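Side-chain contacts in IPT/TIG domain-containing protein (Bacteroides thetaiotaomicron, PDB 3TC9), which is of unknown function but probably helps bind nutrients, carrying an immunoglobulin-like IPT/TIG domain and a six-bladed beta-propeller: residues R182-T187 / M193-D198; R204-I209 / L240-W245. One frame throughout, in Å; residues are numbered along the deposited sequence. Where two conformers were deposited one is given.

Both contacts lie in the beta-propeller, their centres about 8 Å apart, and they follow one another along the chain. Contact 1 (182-187 / 193-198) holds together the first two strands of a four-stranded antiparallel blade, 181-186 and 192-197. Contact 2 (204-209 / 240-245) starts from the third strand of that blade, 205-211, and crosses to strand 240-244 in the sheet of the following blade. Strands 192-197 and 205-211 are neighbours, so the contacts meet directly: T196 OG1 lies 2.7 Å from N207 OD1, a probable hydrogen bond. Contact 1 thus builds one blade from within, while contact 2 joins it to the next blade of the ring.

Contact 1. Residues R182-T187 / M193-D198; sequences RTICWT and MIITND. With EDO (1,2-ethanediol), chain U.
M193 lies against W186 and I184 on one face of an antiparallel beta hairpin, the first two strands of a propeller blade. M193 is modelled as selenomethionine. Its CB sits over the face of the W186 six-membered ring, 3.7 Å from CZ3 and toward the rim, a CH-pi contact. With CG anti to the backbone N (chi1 162°), the chain runs alongside the indole, and CG passes near CG2 of I184. SE reaches that same methyl, I184 CG2, at 3.7 Å and approaches the indole obliquely, a Met-aromatic contact. S143, on strand 141-145 of another blade, takes the hydrogen bond of W186 NE1. Beyond M193, the I195 CD1 methyl packs on I184 CG1.

The opposite face carries C185, whose SG touches I194 CB at 3.7 Å. Between these two residues the backbones pair twice, C185 N to I194 O and I194 N to C185 O. At the far end R182 N donates to T196 O at 2.8 Å, and R182 and D198 run side by side. Guanidinium and carboxylate are nearly coplanar (20°), yet the salt bridge from R182 NH1 to D198 OD2, 2.8 Å long, is weak as a hydrogen bond because it is bent to 128°. NH1 has a second anionic partner in E272. On the face with C185, T183 OG1 is hydrogen-bonded to A231 N and T196 OG1 to N207 OD1 on the neighbouring strand 205-211. One water also lies 2.6 Å from both T183 OG1 and T196 OG1, donating to the latter and, at 3.1 Å, to I194 O.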
loop_
_atom_site.group_PDB
_atom_site.type_symbol
_atom_site.label_atom_id
_atom_site.label_comp_id
_atom_site.label_asym_id
_atom_site.label_seq_id
_atom_site.Cartn_x
_atom_site.Cartn_y
_atom_site.Cartn_z
ATOM N N ARG B 182 -16.983 24.430 -13.998
ATOM C CA ARG B 182 -16.160 24.373 -12.801
ATOM C C ARG B 182 -15.818 22.978 -12.312
ATOM O O ARG B 182 -14.684 22.744 -11.905
ATOM C CB ARG B 182 -16.865 25.137 -11.658
ATOM C CG ARG B 182 -17.110 26.625 -11.931
ATOM C CD ARG B 182 -15.823 27.400 -12.206
ATOM N NE ARG B 182 -14.875 27.287 -11.100
ATOM C CZ ARG B 182 -14.761 28.175 -10.113
ATOM N NH1 ARG B 182 -15.509 29.272 -10.105
ATOM N NH2 ARG B 182 -13.874 27.990 -9.149
ATOM N N THR B 183 -16.800 22.077 -12.267
ATOM C CA THR B 183 -16.598 20.742 -11.726
ATOM C C THR B 183 -17.296 19.678 -12.538
ATOM O O THR B 183 -18.122 19.976 -13.400
ATOM C CB THR B 183 -17.095 20.643 -10.225
ATOM O OG1 THR B 183 -18.500 20.903 -10.118
ATOM C CG2 THR B 183 -16.301 21.510 -9.246
ATOM N N ILE B 184 -16.933 18.419 -12.204
ATOM C CA ILE B 184 -17.452 17.140 -12.672
ATOM C C ILE B 184 -17.699 16.272 -11.479
ATOM O O ILE B 184 -16.797 16.085 -10.644
ATOM C CB ILE B 184 -16.512 16.357 -13.651
ATOM C CG1 ILE B 184 -15.834 17.214 -14.690
ATOM C CG2 ILE B 184 -17.185 15.089 -14.249
ATOM C CD1 ILE B 184 -14.399 16.810 -14.905
ATOM N N CYS B 185 -18.882 15.680 -11.425
ATOM C CA CYS B 185 -19.178 14.640 -10.459
ATOM C C CYS B 185 -20.148 13.640 -11.106
ATOM O O CYS B 185 -20.543 13.814 -12.266
ATOM C CB CYS B 185 -19.659 15.163 -9.106
ATOM S SG CYS B 185 -21.187 16.132 -9.155
ATOM N N TRP B 186 -20.384 12.524 -10.429
ATOM C CA TRP B 186 -21.137 11.418 -10.990
ATOM C C TRP B 186 -22.264 11.009 -10.091
ATOM O O TRP B 186 -22.152 11.114 -8.866
ATOM C CB TRP B 186 -20.194 10.218 -11.196
ATOM C CG TRP B 186 -19.004 10.528 -12.065
ATOM C CD1 TRP B 186 -17.820 11.095 -11.680
ATOM C CD2 TRP B 186 -18.899 10.300 -13.474
ATOM N NE1 TRP B 186 -16.984 11.232 -12.765
ATOM C CE2 TRP B 186 -17.623 10.757 -13.881
ATOM C CE3 TRP B 186 -19.765 9.759 -14.437
ATOM C CZ2 TRP B 186 -17.193 10.684 -15.210
ATOM C CZ3 TRP B 186 -19.330 9.683 -15.748
ATOM C CH2 TRP B 186 -18.054 10.128 -16.119
ATOM N N THR B 187 -23.340 10.488 -10.699
ATOM C CA THR B 187 -24.470 9.920 -9.971
ATOM C C THR B 187 -23.957 8.612 -9.380
ATOM O O THR B 187 -22.983 8.040 -9.902
ATOM C CB THR B 187 -25.676 9.744 -10.889
ATOM O OG1 THR B 187 -25.276 8.949 -12.004
ATOM C CG2 THR B 187 -26.252 11.064 -11.366
HETATM N N MSE B 193 -23.171 12.030 -15.798
HETATM C CA MSE B 193 -22.097 12.920 -15.405
HETATM C C MSE B 193 -22.706 14.310 -15.147
HETATM O O MSE B 193 -23.395 14.859 -16.009
HETATM C CB MSE B 193 -21.018 12.931 -16.500
HETATM C CG MSE B 193 -20.079 14.110 -16.437
HETATM SE SE MSE B 193 -18.507 13.826 -17.499
HETATM C CE MSE B 193 -19.231 13.972 -19.181
ATOM N N ILE B 194 -22.460 14.862 -13.964
ATOM C CA ILE B 194 -22.960 16.183 -13.599
ATOM C C ILE B 194 -21.887 17.224 -13.904
ATOM O O ILE B 194 -20.791 17.153 -13.346
ATOM C CB ILE B 194 -23.419 16.288 -12.121
ATOM C CG1 ILE B 194 -24.088 14.993 -11.535
ATOM C CG2 ILE B 194 -24.155 17.611 -11.843
ATOM C CD1 ILE B 194 -25.442 14.691 -11.920
ATOM N N ILE B 195 -22.223 18.197 -14.761
ATOM C CA ILE B 195 -21.347 19.292 -15.185
ATOM C C ILE B 195 -21.920 20.588 -14.596
ATOM O O ILE B 195 -23.095 20.891 -14.803
ATOM C CB ILE B 195 -21.262 19.285 -16.747
ATOM C CG1 ILE B 195 -20.505 18.044 -17.282
ATOM C CG2 ILE B 195 -20.724 20.573 -17.347
ATOM C CD1 ILE B 195 -19.109 17.776 -16.716
ATOM N N THR B 196 -21.098 21.319 -13.837
ATOM C CA THR B 196 -21.493 22.552 -13.150
ATOM C C THR B 196 -20.966 23.800 -13.877
ATOM O O THR B 196 -19.756 23.902 -14.128
ATOM C CB THR B 196 -21.014 22.506 -11.703
ATOM O OG1 THR B 196 -21.598 21.360 -11.087
ATOM C CG2 THR B 196 -21.403 23.736 -10.926
ATOM N N ASN B 197 -21.881 24.750 -14.184
ATOM C CA ASN B 197 -21.587 25.996 -14.888
ATOM C C ASN B 197 -21.710 27.218 -13.961
ATOM O O ASN B 197 -22.718 27.397 -13.274
ATOM C CB ASN B 197 -22.503 26.157 -16.113
ATOM C CG ASN B 197 -21.939 27.053 -17.177
ATOM O OD1 ASN B 197 -20.765 26.959 -17.572
ATOM N ND2 ASN B 197 -22.768 27.932 -17.686
ATOM N N ASP B 198 -20.659 28.049 -13.938
ATOM C CA ASP B 198 -20.607 29.264 -13.112
ATOM C C ASP B 198 -21.054 30.465 -13.950
ATOM O O ASP B 198 -20.272 30.978 -14.755
ATOM C CB ASP B 198 -19.173 29.468 -12.545
ATOM C CG ASP B 198 -19.006 30.488 -11.425
ATOM O OD1 ASP B 198 -19.940 31.323 -11.221
ATOM O OD2 ASP B 198 -17.925 30.490 -10.780
HETATM C C1 EDO U . -12.271 25.174 -10.469
HETATM O O1 EDO U . -13.434 24.357 -10.499
HETATM C C2 EDO U . -11.272 24.466 -9.569
HETATM O O2 EDO U . -10.093 24.133 -10.307
HETATM O O HOH W 1 -20.169 19.163 -11.105
#

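Contact 2. Residues R204-I209 / L240-W245; sequences RPNNYI and LYFNSW
The F242 ring takes the amide of N207 over one face: ND2 stands 3.6 Å above the ring plane, offset toward the rim, with CG of F242 3.7 Å away. The N207 amide plane is steeply inclined to the ring, at 73°, so the group comes down end-first and does not stack flat. The side chain of N206 crosses F242 at about a right angle and reaches the CD2-CE2 side obliquely. F251, on the adjacent strand 249-253, meets the F242 ring with planes about 25° apart.

F242 holds CG between its backbone N and carbonyl carbon (chi1 59°), turning the ring up against the asparagines. L240, two residues back along the strand, comes at N207 from the opposite direction, its CD2 methyl 4.0 Å from N207 ND2. A231, on strand 231-233 of the same blade as L240 and F242, touches N207, L240 and F242 alike, so the contact belongs to the face-to-face packing of consecutive propeller blades. Replacing F242 with an alanine would probably open a gap beneath the N207 amide and deprive F251 of the ring it packs against.

The polar bonds of this buried amide are made within its own blade: OD1 pairs with T196 OG1 and ND2 with T223 OG1. With OD1 and ND2 each hydrogen-bonded to a hydroxyl, the rotation of the N207 amide is set, and it can present its nitrogen to purely hydrocarbon neighbours across the blade interface without depending on them for hydrogen bonds.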
loop_
_atom_site.group_PDB
_atom_site.type_symbol
_atom_site.label_atom_id
_atom_site.label_comp_id
_atom_site.label_asym_id
_atom_site.label_seq_id
_atom_site.Cartn_x
_atom_site.Cartn_y
_atom_site.Cartn_z
ATOM N N ARG B 204 -30.956 30.749 -15.387
ATOM C CA ARG B 204 -30.212 29.881 -16.297
ATOM C C ARG B 204 -29.608 28.690 -15.498
ATOM O O ARG B 204 -29.480 28.783 -14.272
ATOM C CB ARG B 204 -29.157 30.685 -17.087
ATOM C CG ARG B 204 -29.793 31.532 -18.202
ATOM C CD ARG B 204 -28.829 31.879 -19.320
ATOM N NE ARG B 204 -28.409 33.279 -19.267
ATOM C CZ ARG B 204 -27.762 33.910 -20.243
ATOM N NH1 ARG B 204 -27.464 33.275 -21.371
ATOM N NH2 ARG B 204 -27.412 35.181 -20.102
ATOM N N PRO B 205 -29.307 27.521 -16.125
ATOM C CA PRO B 205 -28.819 26.385 -15.313
ATOM C C PRO B 205 -27.410 26.521 -14.704
ATOM O O PRO B 205 -26.499 27.151 -15.271
ATOM C CB PRO B 205 -28.841 25.194 -16.285
ATOM C CG PRO B 205 -29.572 25.663 -17.507
ATOM C CD PRO B 205 -29.404 27.143 -17.555
ATOM N N ASN B 206 -27.244 25.888 -13.519
ATOM C CA ASN B 206 -25.952 25.792 -12.831
ATOM C C ASN B 206 -25.448 24.372 -12.978
ATOM O O ASN B 206 -24.260 24.191 -13.152
ATOM C CB ASN B 206 -25.999 26.232 -11.350
ATOM C CG ASN B 206 -27.092 25.641 -10.460
ATOM O OD1 ASN B 206 -27.830 24.719 -10.833
ATOM N ND2 ASN B 206 -27.217 26.168 -9.236
ATOM N N ASN B 207 -26.353 23.376 -12.978
ATOM C CA ASN B 207 -25.996 21.963 -13.085
ATOM C C ASN B 207 -26.656 21.302 -14.280
ATOM O O ASN B 207 -27.858 21.412 -14.491
ATOM C CB ASN B 207 -26.351 21.214 -11.789
ATOM C CG ASN B 207 -25.528 21.693 -10.619
ATOM O OD1 ASN B 207 -24.294 21.675 -10.657
ATOM N ND2 ASN B 207 -26.181 22.186 -9.579
ATOM N N TYR B 208 -25.829 20.652 -15.083
ATOM C CA TYR B 208 -26.192 19.924 -16.289
ATOM C C TYR B 208 -25.886 18.462 -16.084
ATOM O O TYR B 208 -24.935 18.133 -15.378
ATOM C CB TYR B 208 -25.414 20.453 -17.516
ATOM C CG TYR B 208 -25.728 21.882 -17.898
ATOM C CD1 TYR B 208 -25.007 22.944 -17.353
ATOM C CD2 TYR B 208 -26.719 22.174 -18.830
ATOM C CE1 TYR B 208 -25.278 24.262 -17.715
ATOM C CE2 TYR B 208 -26.997 23.489 -19.203
ATOM C CZ TYR B 208 -26.276 24.530 -18.640
ATOM O OH TYR B 208 -26.558 25.831 -18.975
ATOM N N ILE B 209 -26.665 17.587 -16.723
ATOM C CA ILE B 209 -26.479 16.144 -16.654
ATOM C C ILE B 209 -26.152 15.606 -18.071
ATOM O O ILE B 209 -26.787 15.999 -19.052
ATOM C CB ILE B 209 -27.708 15.473 -15.971
ATOM C CG1 ILE B 209 -27.399 14.069 -15.471
ATOM C CG2 ILE B 209 -29.025 15.560 -16.766
ATOM C CD1 ILE B 209 -28.207 13.671 -14.214
ATOM N N LEU B 240 -26.789 15.417 -4.223
ATOM C CA LEU B 240 -25.925 16.468 -4.755
ATOM C C LEU B 240 -25.853 17.703 -3.855
ATOM O O LEU B 240 -26.883 18.219 -3.424
ATOM C CB LEU B 240 -26.428 16.879 -6.139
ATOM C CG LEU B 240 -25.538 17.835 -6.934
ATOM C CD1 LEU B 240 -24.448 17.085 -7.634
ATOM C CD2 LEU B 240 -26.340 18.591 -7.946
ATOM N N TYR B 241 -24.630 18.189 -3.614
ATOM C CA TYR B 241 -24.356 19.397 -2.842
ATOM C C TYR B 241 -23.733 20.415 -3.779
ATOM O O TYR B 241 -22.869 20.062 -4.588
ATOM C CB TYR B 241 -23.432 19.096 -1.650
ATOM C CG TYR B 241 -24.097 18.205 -0.624
ATOM C CD1 TYR B 241 -24.908 18.741 0.374
ATOM C CD2 TYR B 241 -23.952 16.819 -0.673
ATOM C CE1 TYR B 241 -25.551 17.921 1.302
ATOM C CE2 TYR B 241 -24.591 15.990 0.250
ATOM C CZ TYR B 241 -25.408 16.549 1.223
ATOM O OH TYR B 241 -26.076 15.750 2.111
ATOM N N PHE B 242 -24.191 21.656 -3.718
ATOM C CA PHE B 242 -23.636 22.705 -4.578
ATOM C C PHE B 242 -23.794 24.030 -3.864
ATOM O O PHE B 242 -24.410 24.071 -2.799
ATOM C CB PHE B 242 -24.289 22.701 -5.974
ATOM C CG PHE B 242 -25.783 22.893 -5.988
ATOM C CD1 PHE B 242 -26.643 21.802 -5.887
ATOM C CD2 PHE B 242 -26.335 24.159 -6.162
ATOM C CE1 PHE B 242 -28.035 21.979 -5.910
ATOM C CE2 PHE B 242 -27.718 24.336 -6.181
ATOM C CZ PHE B 242 -28.561 23.242 -6.065
ATOM N N ASN B 243 -23.223 25.104 -4.410
ATOM C CA ASN B 243 -23.301 26.393 -3.733
ATOM C C ASN B 243 -23.835 27.495 -4.640
ATOM O O ASN B 243 -24.223 27.268 -5.791
ATOM C CB ASN B 243 -21.886 26.785 -3.183
ATOM C CG ASN B 243 -20.961 27.463 -4.189
ATOM O OD1 ASN B 243 -20.953 27.120 -5.363
ATOM N ND2 ASN B 243 -20.237 28.518 -3.784
ATOM N N SER B 244 -23.815 28.707 -4.066
ATOM C CA SER B 244 -24.087 30.004 -4.645
ATOM C C SER B 244 -23.089 30.953 -3.993
ATOM O O SER B 244 -22.969 30.965 -2.763
ATOM C CB SER B 244 -25.536 30.420 -4.426
ATOM O OG SER B 244 -25.757 31.692 -5.008
ATOM N N TRP B 245 -22.289 31.653 -4.820
ATOM C CA TRP B 245 -21.236 32.569 -4.365
ATOM C C TRP B 245 -21.797 33.792 -3.584
ATOM O O TRP B 245 -21.178 34.235 -2.619
ATOM C CB TRP B 245 -20.419 33.005 -5.590
ATOM C CG TRP B 245 -19.555 34.222 -5.442
ATOM C CD1 TRP B 245 -18.215 34.252 -5.184
ATOM C CD2 TRP B 245 -19.933 35.571 -5.752
ATOM N NE1 TRP B 245 -17.754 35.552 -5.221
ATOM C CE2 TRP B 245 -18.785 36.380 -5.577
ATOM C CE3 TRP B 245 -21.141 36.181 -6.149
ATOM C CZ2 TRP B 245 -18.816 37.769 -5.748
ATOM C CZ3 TRP B 245 -21.165 37.554 -6.343
ATOM C CH2 TRP B 245 -20.019 38.336 -6.129
#